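Local coordinates for cytoplasmic Protein STM1381 (Salmonella enterica subsp. enterica serovar Typhimurium, PDB 3SOZ) that is of unknown function, but belongs by sequence to a putative glutamine amidotransferase family and probably has a class I glutamine amidotransferase-like fold, at residues L103-V108 against N134-E139. Sequence-based numbering, arbitrary orientation.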
ATOM      1  N   LEU A 103       9.023 -22.665  -9.266  1.00 60.85           N
ATOM      2  CA  LEU A 103      10.208 -23.470  -9.029  1.00 61.79           C
ATOM      3  C   LEU A 103      10.377 -23.910  -7.591  1.00 61.91           C
ATOM      4  O   LEU A 103      10.676 -25.075  -7.346  1.00 62.25           O
ATOM      5  CB  LEU A 103      11.486 -22.781  -9.518  1.00 61.95           C
ATOM      6  CG  LEU A 103      11.765 -23.068 -10.995  1.00 63.95           C
ATOM      7  CD1 LEU A 103      12.516 -21.922 -11.739  1.00 63.90           C
ATOM      8  CD2 LEU A 103      12.470 -24.435 -11.131  1.00 66.86           C
ATOM      9  N   ILE A 104      10.193 -22.996  -6.644  1.00 62.31           N
ATOM     10  CA  ILE A 104      10.370 -23.340  -5.237  1.00 62.76           C
ATOM     11  C   ILE A 104       9.222 -24.249  -4.790  1.00 63.29           C
ATOM     12  O   ILE A 104       9.433 -25.229  -4.061  1.00 63.74           O
ATOM     13  CB  ILE A 104      10.564 -22.086  -4.362  1.00 62.63           C
ATOM     14  CG1 ILE A 104      11.955 -21.498  -4.629  1.00 62.72           C
ATOM     15  CG2 ILE A 104      10.454 -22.413  -2.872  1.00 63.60           C
ATOM     16  CD1 ILE A 104      12.039 -20.015  -4.524  1.00 60.20           C
ATOM     17  N   ALA A 105       8.026 -23.956  -5.273  1.00 63.63           N
ATOM     18  CA  ALA A 105       6.871 -24.768  -4.974  1.00 64.78           C
ATOM     19  C   ALA A 105       7.081 -26.220  -5.418  1.00 66.06           C
ATOM     20  O   ALA A 105       6.898 -27.167  -4.611  1.00 66.94           O
ATOM     21  CB  ALA A 105       5.628 -24.188  -5.648  1.00 64.84           C
ATOM     22  N   ASP A 106       7.431 -26.382  -6.702  1.00 65.97           N
ATOM     23  CA  ASP A 106       7.725 -27.666  -7.297  1.00 65.61           C
ATOM     24  C   ASP A 106       8.729 -28.359  -6.416  1.00 65.82           C
ATOM     25  O   ASP A 106       8.440 -29.449  -5.919  1.00 66.34           O
ATOM     26  CB  ASP A 106       8.240 -27.511  -8.739  1.00 65.46           C
ATOM     27  CG  ASP A 106       7.099 -27.237  -9.747  1.00 65.94           C
ATOM     28  OD1 ASP A 106       5.916 -27.065  -9.353  1.00 63.44           O
ATOM     29  OD2 ASP A 106       7.386 -27.192 -10.956  1.00 67.81           O
ATOM     30  N   TYR A 107       9.871 -27.710  -6.171  1.00 65.57           N
ATOM     31  CA  TYR A 107      10.924 -28.264  -5.324  1.00 65.35           C
ATOM     32  C   TYR A 107      10.408 -28.819  -4.003  1.00 65.71           C
ATOM     33  O   TYR A 107      10.743 -29.936  -3.618  1.00 66.24           O
ATOM     34  CB  TYR A 107      11.972 -27.200  -5.052  1.00 65.69           C
ATOM     35  CG  TYR A 107      12.893 -27.494  -3.889  1.00 65.64           C
ATOM     36  CD1 TYR A 107      12.552 -27.107  -2.606  1.00 66.78           C
ATOM     37  CD2 TYR A 107      14.118 -28.122  -4.082  1.00 66.42           C
ATOM     38  CE1 TYR A 107      13.376 -27.365  -1.524  1.00 67.73           C
ATOM     39  CE2 TYR A 107      14.968 -28.391  -3.004  1.00 68.24           C
ATOM     40  CZ  TYR A 107      14.581 -28.001  -1.717  1.00 69.42           C
ATOM     41  OH  TYR A 107      15.388 -28.224  -0.620  1.00 70.18           O
ATOM     42  N   VAL A 108       9.604 -28.028  -3.304  1.00 65.67           N
ATOM     43  CA  VAL A 108       9.090 -28.423  -2.004  1.00 65.46           C
ATOM     44  C   VAL A 108       8.177 -29.648  -2.106  1.00 66.17           C
ATOM     45  O   VAL A 108       8.373 -30.617  -1.376  1.00 66.44           O
ATOM     46  CB  VAL A 108       8.373 -27.242  -1.285  1.00 65.29           C
ATOM     47  CG1 VAL A 108       7.612 -27.723  -0.043  1.00 63.58           C
ATOM     48  CG2 VAL A 108       9.365 -26.185  -0.920  1.00 63.90           C
ATOM     49  N   ASN A 134      -0.764 -13.159  -2.858  1.00 58.53           N
ATOM     50  CA  ASN A 134      -1.192 -13.238  -4.262  1.00 60.47           C
ATOM     51  C   ASN A 134      -0.123 -13.941  -5.109  1.00 60.98           C
ATOM     52  O   ASN A 134       0.366 -13.431  -6.141  1.00 61.41           O
ATOM     53  CB  ASN A 134      -1.447 -11.819  -4.776  1.00 61.15           C
ATOM     54  CG  ASN A 134      -2.175 -10.976  -3.748  1.00 64.87           C
ATOM     55  OD1 ASN A 134      -3.211 -11.398  -3.220  1.00 71.86           O
ATOM     56  ND2 ASN A 134      -1.633  -9.801  -3.428  1.00 66.80           N
ATOM     57  N   THR A 135       0.259 -15.119  -4.658  1.00 60.78           N
ATOM     58  CA  THR A 135       1.461 -15.743  -5.148  1.00 60.09           C
ATOM     59  C   THR A 135       1.227 -17.225  -5.051  1.00 60.69           C
ATOM     60  O   THR A 135       0.469 -17.694  -4.202  1.00 60.90           O
ATOM     61  CB  THR A 135       2.665 -15.258  -4.303  1.00 59.46           C
ATOM     62  OG1 THR A 135       3.404 -14.328  -5.067  1.00 57.85           O
ATOM     63  CG2 THR A 135       3.590 -16.342  -3.920  1.00 58.73           C
ATOM     64  N   VAL A 136       1.870 -17.969  -5.927  1.00 61.47           N
ATOM     65  CA  VAL A 136       1.873 -19.423  -5.796  1.00 61.99           C
ATOM     66  C   VAL A 136       2.304 -19.906  -4.393  1.00 61.90           C
ATOM     67  O   VAL A 136       1.612 -20.731  -3.825  1.00 62.89           O
ATOM     68  CB  VAL A 136       2.658 -20.097  -6.925  1.00 61.90           C
ATOM     69  CG1 VAL A 136       2.850 -21.574  -6.598  1.00 62.98           C
ATOM     70  CG2 VAL A 136       1.879 -19.910  -8.245  1.00 61.17           C
ATOM     71  N   LEU A 137       3.382 -19.371  -3.812  1.00 61.51           N
ATOM     72  CA  LEU A 137       3.803 -19.787  -2.455  1.00 61.04           C
ATOM     73  C   LEU A 137       2.725 -19.748  -1.401  1.00 60.86           C
ATOM     74  O   LEU A 137       2.873 -20.396  -0.379  1.00 61.40           O
ATOM     75  CB  LEU A 137       4.988 -18.983  -1.918  1.00 60.71           C
ATOM     76  CG  LEU A 137       6.433 -19.370  -2.227  1.00 61.36           C
ATOM     77  CD1 LEU A 137       7.369 -19.013  -1.054  1.00 60.18           C
ATOM     78  CD2 LEU A 137       6.584 -20.857  -2.553  1.00 61.93           C
ATOM     79  N   ALA A 138       1.657 -18.986  -1.604  1.00 60.89           N
ATOM     80  CA  ALA A 138       0.621 -18.886  -0.569  1.00 61.63           C
ATOM     81  C   ALA A 138       0.186 -20.304  -0.215  1.00 62.17           C
ATOM     82  O   ALA A 138       0.174 -20.715   0.953  1.00 62.53           O
ATOM     83  CB  ALA A 138      -0.563 -18.059  -1.053  1.00 61.41           C
ATOM     84  N   GLU A 139      -0.121 -21.045  -1.273  1.00 62.21           N
ATOM     85  CA  GLU A 139      -0.452 -22.469  -1.256  1.00 62.10           C
ATOM     86  C   GLU A 139       0.583 -23.340  -0.501  1.00 60.29           C
ATOM     87  O   GLU A 139       0.208 -24.197   0.255  1.00 59.54           O
ATOM     88  CB  GLU A 139      -0.542 -22.894  -2.720  1.00 63.54           C
ATOM     89  CG  GLU A 139      -1.684 -23.801  -3.158  1.00 68.46           C
ATOM     90  CD  GLU A 139      -1.250 -24.623  -4.389  1.00 73.56           C
ATOM     91  OE1 GLU A 139      -0.318 -25.454  -4.243  1.00 74.75           O
ATOM     92  OE2 GLU A 139      -1.809 -24.428  -5.493  1.00 74.83           O
TER
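I104, which meets L137 across this contact, also places its carbonyl O in plane at the edge of the Y107 ring. The OH of Y107 bonds to the backbone O of Y71. The contact itself is small and wholly apolar, with 126 Å² buried in all. A105 points its CB at V136, and A105 CB meets V136 CG1 at 3.9 Å. V136 holds CG1 anti to its backbone N (chi1 169°), and this branch reaches the alanine. Beside this pair, L137 sends CD2 toward the helix. CD2 of L137 lies 4.2 Å from CG2 of I104 and 4.4 Å from the backbone N of A105. The side chains of I104 and L137 cross obliquely. The short side chain of A105 lets the backbones come close, with the CA of A105 6.4 Å from the CA of L137. Helix 100-109 belongs to the beta-alpha-beta crossover between the parallel, paired strands 73-77 and 113-117. I104 and L137 both rest on L114; I104 also touches I74, and L137 touches I76. F84 of helix 81-85 adds to the packing around I104. The start of helix 137-140 and the residue before it lie beside helix 100-109, on one face of the central sheet.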